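Local coordinates for P-granule scaffold (Caenorhabditis japonica, PDB 5W4A), which probably serves as a scaffold on which germ (P) granules assemble, this N-terminal domain being part of a granule system tied to mRNA repression, at residues Val9-Ile14 / Asn21-Ala26; Leu81-Pro86 / Ile145-Ser150. All coordinates share one frame; numbering follows the deposited sequence.

Contact 1: residues Val9-Ile14 / Asn21-Ala26; sequences VEFLGI and NLALYA
The methyl of Ala23 is the bump here, and the hollow that receives it lies between Phe11 and Ile14. Ala23 CB sits 3.6 Å from Ile14 CG2 and 3.9 Å from Phe11 CD1, meeting the phenyl ring obliquely. One residue further along the helix, Leu24 lays its CB over the centre of the Phe11 ring, 4.1 Å from the centroid and only 7° off the ring normal, a CH-pi contact. Its CD1 then reaches out to the rim of the ring, 3.9 Å from Phe11 CD2. Phe11 and Ile14 flank the two-residue type I' turn of a β-hairpin whose strands are 9-11 and 14-16. They form a hydrogen-bonded pair, Phe11 N to Ile14 O and Ile14 N to Phe11 O each 2.9 Å, and the CB atoms of both point toward helix 20-28, which follows the hairpin after a short link. With Ile14 CG2 anti to the backbone N (CG1 at chi1 -53°), that methyl meets Ala23, while CD1 points across to the helix, 4.0 Å from Ala23 O, with Ala26 CB farther off at 4.4 Å. Val27 of the same helix also touches Phe11 and Ile14, and Phe170 of helix 169-179 packs on Ile14.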
ATOM      1  N   VAL C   9       3.131  -6.475  16.987  1.00 16.35           N
ATOM      2  CA  VAL C   9       3.107  -6.273  18.433  1.00 15.61           C
ATOM      3  C   VAL C   9       3.569  -4.842  18.721  1.00 18.77           C
ATOM      4  O   VAL C   9       4.123  -4.144  17.870  1.00 18.00           O
ATOM      5  CB  VAL C   9       3.969  -7.301  19.177  1.00 18.31           C
ATOM      6  CG1 VAL C   9       3.492  -8.719  18.875  1.00 21.63           C
ATOM      7  CG2 VAL C   9       5.428  -7.162  18.798  1.00 19.42           C
ATOM      8  N   GLU C  10       3.316  -4.398  19.956  1.00 16.16           N
ATOM      9  CA  GLU C  10       3.635  -3.039  20.344  1.00 16.85           C
ATOM     10  C   GLU C  10       4.233  -3.047  21.736  1.00 16.45           C
ATOM     11  O   GLU C  10       3.832  -3.853  22.579  1.00 18.45           O
ATOM     12  CB  GLU C  10       2.379  -2.161  20.294  1.00 17.62           C
ATOM     13  CG  GLU C  10       2.602  -0.702  20.576  1.00 20.96           C
ATOM     14  CD  GLU C  10       1.382   0.147  20.176  1.00 27.55           C
ATOM     15  OE1 GLU C  10       0.859  -0.091  19.060  1.00 32.19           O
ATOM     16  OE2 GLU C  10       1.024   1.042  20.963  1.00 34.79           O
ATOM     17  N   PHE C  11       5.202  -2.146  21.953  1.00 16.05           N
ATOM     18  CA  PHE C  11       5.788  -1.893  23.267  1.00 16.00           C
ATOM     19  C   PHE C  11       5.853  -0.383  23.456  1.00 17.76           C
ATOM     20  O   PHE C  11       6.641   0.286  22.791  1.00 19.10           O
ATOM     21  CB  PHE C  11       7.190  -2.492  23.384  1.00 19.98           C
ATOM     22  CG  PHE C  11       7.245  -3.975  23.184  1.00 19.63           C
ATOM     23  CD1 PHE C  11       7.492  -4.499  21.937  1.00 21.99           C
ATOM     24  CD2 PHE C  11       7.033  -4.843  24.243  1.00 26.04           C
ATOM     25  CE1 PHE C  11       7.543  -5.883  21.738  1.00 25.20           C
ATOM     26  CE2 PHE C  11       7.104  -6.239  24.035  1.00 26.75           C
ATOM     27  CZ  PHE C  11       7.354  -6.727  22.765  1.00 26.28           C
ATOM     28  N   LEU C  12       5.025   0.155  24.347  1.00 19.45           N
ATOM     29  CA  LEU C  12       5.105   1.584  24.739  1.00 20.28           C
ATOM     30  C   LEU C  12       5.437   2.543  23.570  1.00 26.22           C
ATOM     31  O   LEU C  12       6.460   3.241  23.555  1.00 29.17           O
ATOM     32  CB  LEU C  12       6.139   1.780  25.822  1.00 18.95           C
ATOM     33  CG  LEU C  12       6.014   3.183  26.418  1.00 27.57           C
ATOM     34  CD1 LEU C  12       4.714   3.340  27.181  1.00 26.83           C
ATOM     35  CD2 LEU C  12       7.200   3.459  27.304  1.00 37.45           C
ATOM     36  N   GLY C  13       4.544   2.585  22.621  1.00 23.04           N
ATOM     37  CA  GLY C  13       4.663   3.487  21.489  1.00 26.51           C
ATOM     38  C   GLY C  13       5.442   2.962  20.301  1.00 26.38           C
ATOM     39  O   GLY C  13       5.533   3.665  19.283  1.00 26.77           O
ATOM     40  N   ILE C  14       6.027   1.780  20.389  1.00 19.21           N
ATOM     41  CA  ILE C  14       6.829   1.229  19.305  1.00 19.36           C
ATOM     42  C   ILE C  14       6.046   0.033  18.753  1.00 16.99           C
ATOM     43  O   ILE C  14       5.998  -1.032  19.366  1.00 17.54           O
ATOM     44  CB  ILE C  14       8.245   0.827  19.733  1.00 19.32           C
ATOM     45  CG1 ILE C  14       8.981   1.996  20.435  1.00 19.92           C
ATOM     46  CG2 ILE C  14       9.001   0.379  18.471  1.00 21.32           C
ATOM     47  CD1 ILE C  14      10.460   1.705  20.781  1.00 23.38           C
ATOM     48  N   ASN C  21      12.066  -7.675  19.720  1.00 18.33           N
ATOM     49  CA  ASN C  21      13.003  -7.638  20.843  1.00 18.37           C
ATOM     50  C   ASN C  21      13.817  -6.346  20.835  1.00 21.18           C
ATOM     51  O   ASN C  21      14.229  -5.879  21.905  1.00 18.80           O
ATOM     52  CB  ASN C  21      13.913  -8.873  20.809  1.00 19.97           C
ATOM     53  CG  ASN C  21      14.662  -9.082  22.109  1.00 22.85           C
ATOM     54  OD1 ASN C  21      14.103  -8.905  23.203  1.00 26.95           O
ATOM     55  ND2 ASN C  21      15.920  -9.508  22.003  1.00 26.19           N
ATOM     56  N   LEU C  22      14.037  -5.739  19.662  1.00 18.95           N
ATOM     57  CA  LEU C  22      14.711  -4.440  19.619  1.00 17.29           C
ATOM     58  C   LEU C  22      13.837  -3.367  20.252  1.00 18.39           C
ATOM     59  O   LEU C  22      14.326  -2.509  21.001  1.00 18.06           O
ATOM     60  CB  LEU C  22      15.055  -4.072  18.174  1.00 18.23           C
ATOM     61  CG  LEU C  22      15.696  -2.702  17.932  1.00 21.85           C
ATOM     62  CD1 LEU C  22      17.064  -2.644  18.574  1.00 26.81           C
ATOM     63  CD2 LEU C  22      15.828  -2.418  16.442  1.00 22.13           C
ATOM     64  N   ALA C  23      12.546  -3.375  19.921  1.00 19.23           N
ATOM     65  CA  ALA C  23      11.619  -2.429  20.524  1.00 17.07           C
ATOM     66  C   ALA C  23      11.596  -2.579  22.044  1.00 18.39           C
ATOM     67  O   ALA C  23      11.659  -1.592  22.776  1.00 18.26           O
ATOM     68  CB  ALA C  23      10.231  -2.645  19.932  1.00 17.87           C
ATOM     69  N   LEU C  24      11.463  -3.807  22.525  1.00 15.88           N
ATOM     70  CA  LEU C  24      11.424  -4.046  23.953  1.00 18.01           C
ATOM     71  C   LEU C  24      12.723  -3.596  24.606  1.00 19.70           C
ATOM     72  O   LEU C  24      12.701  -2.966  25.673  1.00 20.56           O
ATOM     73  CB  LEU C  24      11.190  -5.534  24.221  1.00 20.35           C
ATOM     74  CG  LEU C  24      11.212  -5.924  25.711  1.00 23.85           C
ATOM     75  CD1 LEU C  24      10.145  -5.153  26.518  1.00 22.43           C
ATOM     76  CD2 LEU C  24      10.993  -7.415  25.856  1.00 28.53           C
ATOM     77  N   TYR C  25      13.862  -3.920  23.986  1.00 17.82           N
ATOM     78  CA  TYR C  25      15.145  -3.477  24.516  1.00 20.20           C
ATOM     79  C   TYR C  25      15.163  -1.963  24.704  1.00 20.14           C
ATOM     80  O   TYR C  25      15.573  -1.458  25.755  1.00 20.11           O
ATOM     81  CB  TYR C  25      16.303  -3.924  23.601  1.00 18.54           C
ATOM     82  CG  TYR C  25      17.633  -3.514  24.193  1.00 21.21           C
ATOM     83  CD1 TYR C  25      18.312  -4.367  25.034  1.00 25.50           C
ATOM     84  CD2 TYR C  25      18.154  -2.247  23.977  1.00 20.81           C
ATOM     85  CE1 TYR C  25      19.510  -3.980  25.622  1.00 25.47           C
ATOM     86  CE2 TYR C  25      19.331  -1.849  24.567  1.00 23.75           C
ATOM     87  CZ  TYR C  25      20.001  -2.725  25.389  1.00 28.24           C
ATOM     88  OH  TYR C  25      21.172  -2.304  25.976  1.00 28.26           O
ATOM     89  N   ALA C  26      14.718  -1.222  23.691  1.00 19.60           N
ATOM     90  CA  ALA C  26      14.809   0.233  23.737  1.00 19.94           C
ATOM     91  C   ALA C  26      13.904   0.813  24.812  1.00 21.90           C
ATOM     92  O   ALA C  26      14.276   1.782  25.495  1.00 21.79           O
ATOM     93  CB  ALA C  26      14.451   0.815  22.368  1.00 20.45           C
TER

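Contact 2: residues Leu81-Pro86 / Ile145-Ser150; sequences LLALGP and IKTINS
Ala83 and Ile148 have the closest CA atoms across the contact, 5.9 Å apart, where the C-terminal parts of helices 71-84 and 136-148 come together. Most of the side-chain contact belongs to Leu82 and Ile148. The CD1 methyl of Ile148 comes up against the root of the leucine, 3.9 Å from Leu82 CB, and also touches one branch of its fork, Leu82 CD1, at 4.0 Å. The CB of Ile148 does not point straight across; CG1, anti to the carbonyl carbon (chi1 -69°), and an extended chi2 of 162° carry the terminal methyl there. Beside this pair, Thr147 CG2 lies 4.3 Å from Ala83 CB and 4.2 Å from Ala83 O, a looser contact. Thr147 turns its methyl across the interface, while its OG1 hydrogen-bonds back to Ile143 O in its own helix. In this mostly helical domain, two helices distant in sequence meet: helix 71-84 stops at Gly85, which has positive phi, and in 145-150 Ser150 OG donates to Lys146 O at 2.8 Å. An alanine in place of Ile148 would probably leave Leu82 CB and CD1 without their methyl neighbour and weaken the joint between the two helices. Leu82 also packs on Leu89 and Phe92 of helix 89-100, whereas Ile148 touches Leu111 in a loop. Lys156 of helix 153-160 hydrogen-bonds through NZ to Ala83 O and also touches Thr147.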
ATOM      1  N   LEU C  81      15.523 -11.923   8.705  1.00 19.41           N
ATOM      2  CA  LEU C  81      16.747 -12.350   8.030  1.00 19.87           C
ATOM      3  C   LEU C  81      16.591 -12.285   6.505  1.00 22.79           C
ATOM      4  O   LEU C  81      17.485 -11.806   5.788  1.00 22.27           O
ATOM      5  CB  LEU C  81      17.124 -13.761   8.460  1.00 20.67           C
ATOM      6  CG  LEU C  81      17.537 -14.011   9.908  1.00 21.96           C
ATOM      7  CD1 LEU C  81      17.830 -15.500  10.067  1.00 26.88           C
ATOM      8  CD2 LEU C  81      18.737 -13.191  10.331  1.00 23.00           C
ATOM      9  N   LEU C  82      15.463 -12.754   5.977  1.00 18.84           N
ATOM     10  CA  LEU C  82      15.258 -12.686   4.533  1.00 23.10           C
ATOM     11  C   LEU C  82      15.253 -11.248   4.037  1.00 29.15           C
ATOM     12  O   LEU C  82      15.804 -10.948   2.973  1.00 24.60           O
ATOM     13  CB  LEU C  82      13.953 -13.354   4.136  1.00 23.24           C
ATOM     14  CG  LEU C  82      13.902 -14.864   4.327  1.00 20.93           C
ATOM     15  CD1 LEU C  82      12.554 -15.384   3.888  1.00 23.66           C
ATOM     16  CD2 LEU C  82      15.024 -15.523   3.504  1.00 24.76           C
ATOM     17  N   ALA C  83      14.601 -10.356   4.768  1.00 20.86           N
ATOM     18  CA  ALA C  83      14.529  -8.963   4.347  1.00 23.85           C
ATOM     19  C   ALA C  83      15.896  -8.299   4.410  1.00 25.04           C
ATOM     20  O   ALA C  83      16.147  -7.342   3.678  1.00 26.82           O
ATOM     21  CB  ALA C  83      13.528  -8.211   5.222  1.00 21.18           C
ATOM     22  N   LEU C  84      16.777  -8.776   5.285  1.00 22.80           N
ATOM     23  CA  LEU C  84      18.105  -8.205   5.469  1.00 24.92           C
ATOM     24  C   LEU C  84      19.108  -8.644   4.411  1.00 32.16           C
ATOM     25  O   LEU C  84      20.211  -8.094   4.375  1.00 35.77           O
ATOM     26  CB  LEU C  84      18.654  -8.568   6.857  1.00 24.18           C
ATOM     27  CG  LEU C  84      18.015  -7.821   8.034  1.00 23.74           C
ATOM     28  CD1 LEU C  84      18.477  -8.399   9.382  1.00 24.36           C
ATOM     29  CD2 LEU C  84      18.291  -6.321   7.983  1.00 26.49           C
ATOM     30  N   GLY C  85      18.787  -9.647   3.604  1.00 24.53           N
ATOM     31  CA  GLY C  85      19.552  -9.920   2.398  1.00 30.47           C
ATOM     32  C   GLY C  85      20.649 -10.964   2.547  1.00 35.87           C
ATOM     33  O   GLY C  85      20.667 -11.759   3.486  1.00 27.66           O
ATOM     34  N   PRO C  86      21.614 -10.965   1.614  1.00 35.50           N
ATOM     35  CA  PRO C  86      22.510 -12.127   1.494  1.00 31.29           C
ATOM     36  C   PRO C  86      23.411 -12.380   2.695  1.00 26.30           C
ATOM     37  O   PRO C  86      23.776 -13.534   2.934  1.00 36.95           O
ATOM     38  CB  PRO C  86      23.335 -11.796   0.241  1.00 42.86           C
ATOM     39  CG  PRO C  86      23.268 -10.311   0.123  1.00 47.88           C
ATOM     40  CD  PRO C  86      21.907  -9.932   0.607  1.00 47.40           C
ATOM     41  N   ILE C 145       7.743 -10.351   0.494  1.00 18.17           N
ATOM     42  CA  ILE C 145       8.025 -10.898  -0.835  1.00 19.14           C
ATOM     43  C   ILE C 145       8.541  -9.803  -1.771  1.00 18.92           C
ATOM     44  O   ILE C 145       9.535  -9.995  -2.500  1.00 19.40           O
ATOM     45  CB  ILE C 145       6.776 -11.606  -1.402  1.00 19.55           C
ATOM     46  CG1 ILE C 145       6.567 -12.941  -0.697  1.00 19.43           C
ATOM     47  CG2 ILE C 145       6.941 -11.879  -2.904  1.00 20.13           C
ATOM     48  CD1 ILE C 145       5.224 -13.558  -0.937  1.00 18.46           C
ATOM     49  N   LYS C 146       7.890  -8.637  -1.773  1.00 18.40           N
ATOM     50  CA  LYS C 146       8.298  -7.573  -2.680  1.00 17.69           C
ATOM     51  C   LYS C 146       9.688  -7.072  -2.332  1.00 22.28           C
ATOM     52  O   LYS C 146      10.468  -6.732  -3.229  1.00 20.65           O
ATOM     53  CB  LYS C 146       7.260  -6.450  -2.641  1.00 19.17           C
ATOM     54  CG  LYS C 146       5.936  -6.875  -3.263  1.00 19.23           C
ATOM     55  CD  LYS C 146       4.830  -5.880  -3.053  1.00 23.96           C
ATOM     56  CE  LYS C 146       3.450  -6.375  -3.613  1.00 25.70           C
ATOM     57  NZ  LYS C 146       3.548  -6.658  -5.086  1.00 28.27           N
ATOM     58  N   THR C 147      10.024  -7.052  -1.039  1.00 18.99           N
ATOM     59  CA  THR C 147      11.357  -6.666  -0.591  1.00 21.50           C
ATOM     60  C   THR C 147      12.417  -7.679  -1.040  1.00 21.21           C
ATOM     61  O   THR C 147      13.458  -7.299  -1.600  1.00 21.92           O
ATOM     62  CB  THR C 147      11.324  -6.527   0.935  1.00 17.71           C
ATOM     63  OG1 THR C 147      10.466  -5.439   1.285  1.00 21.36           O
ATOM     64  CG2 THR C 147      12.730  -6.224   1.481  1.00 22.97           C
ATOM     65  N   ILE C 148      12.143  -8.978  -0.839  1.00 19.92           N
ATOM     66  CA  ILE C 148      13.042 -10.062  -1.241  1.00 21.10           C
ATOM     67  C   ILE C 148      13.311 -10.013  -2.746  1.00 25.19           C
ATOM     68  O   ILE C 148      14.445 -10.245  -3.206  1.00 23.95           O
ATOM     69  CB  ILE C 148      12.435 -11.421  -0.825  1.00 24.52           C
ATOM     70  CG1 ILE C 148      12.445 -11.562   0.706  1.00 27.34           C
ATOM     71  CG2 ILE C 148      13.175 -12.578  -1.503  1.00 34.57           C
ATOM     72  CD1 ILE C 148      11.474 -12.648   1.185  1.00 32.49           C
ATOM     73  N   ASN C 149      12.282  -9.706  -3.534  1.00 21.69           N
ATOM     74  CA  ASN C 149      12.389  -9.712  -4.991  1.00 22.50           C
ATOM     75  C   ASN C 149      12.990  -8.431  -5.548  1.00 28.51           C
ATOM     76  O   ASN C 149      13.224  -8.358  -6.765  1.00 26.93           O
ATOM     77  CB  ASN C 149      11.012  -9.954  -5.597  1.00 25.40           C
ATOM     78  CG  ASN C 149      10.629 -11.423  -5.601  1.00 26.19           C
ATOM     79  OD1 ASN C 149      11.471 -12.303  -5.420  1.00 29.63           O
ATOM     80  ND2 ASN C 149       9.351 -11.696  -5.824  1.00 25.01           N
ATOM     81  N   SER C 150      13.241  -7.434  -4.702  1.00 22.11           N
ATOM     82  CA  SER C 150      13.850  -6.186  -5.148  1.00 22.79           C
ATOM     83  C   SER C 150      15.317  -6.423  -5.478  1.00 29.46           C
ATOM     84  O   SER C 150      16.016  -7.162  -4.785  1.00 30.12           O
ATOM     85  CB  SER C 150      13.740  -5.114  -4.068  1.00 23.42           C
ATOM     86  OG  SER C 150      12.395  -4.752  -3.882  1.00 24.48           O
TER

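How the contacts relate
Contacts 1 and 2 lie on opposite sides of the chain's centre, their own centres 23 Å apart and their nearest atoms about 10 Å from each other, so they do not touch. They follow in series along the chain: contact 1 fastens an N-terminal hairpin to the helix just after it, whereas contact 2 brings together segments 59 residues apart at their closest ends. Helix 169-179 reaches both, with Phe170 against Ile14 and Leu22 at contact 1 and Phe175 against Ala83 and Leu84 at contact 2. A bound di(hydroxyethyl)ether, probably from the crystallisation liquor, comes about 4 Å from the side chain of Phe11 in contact 1.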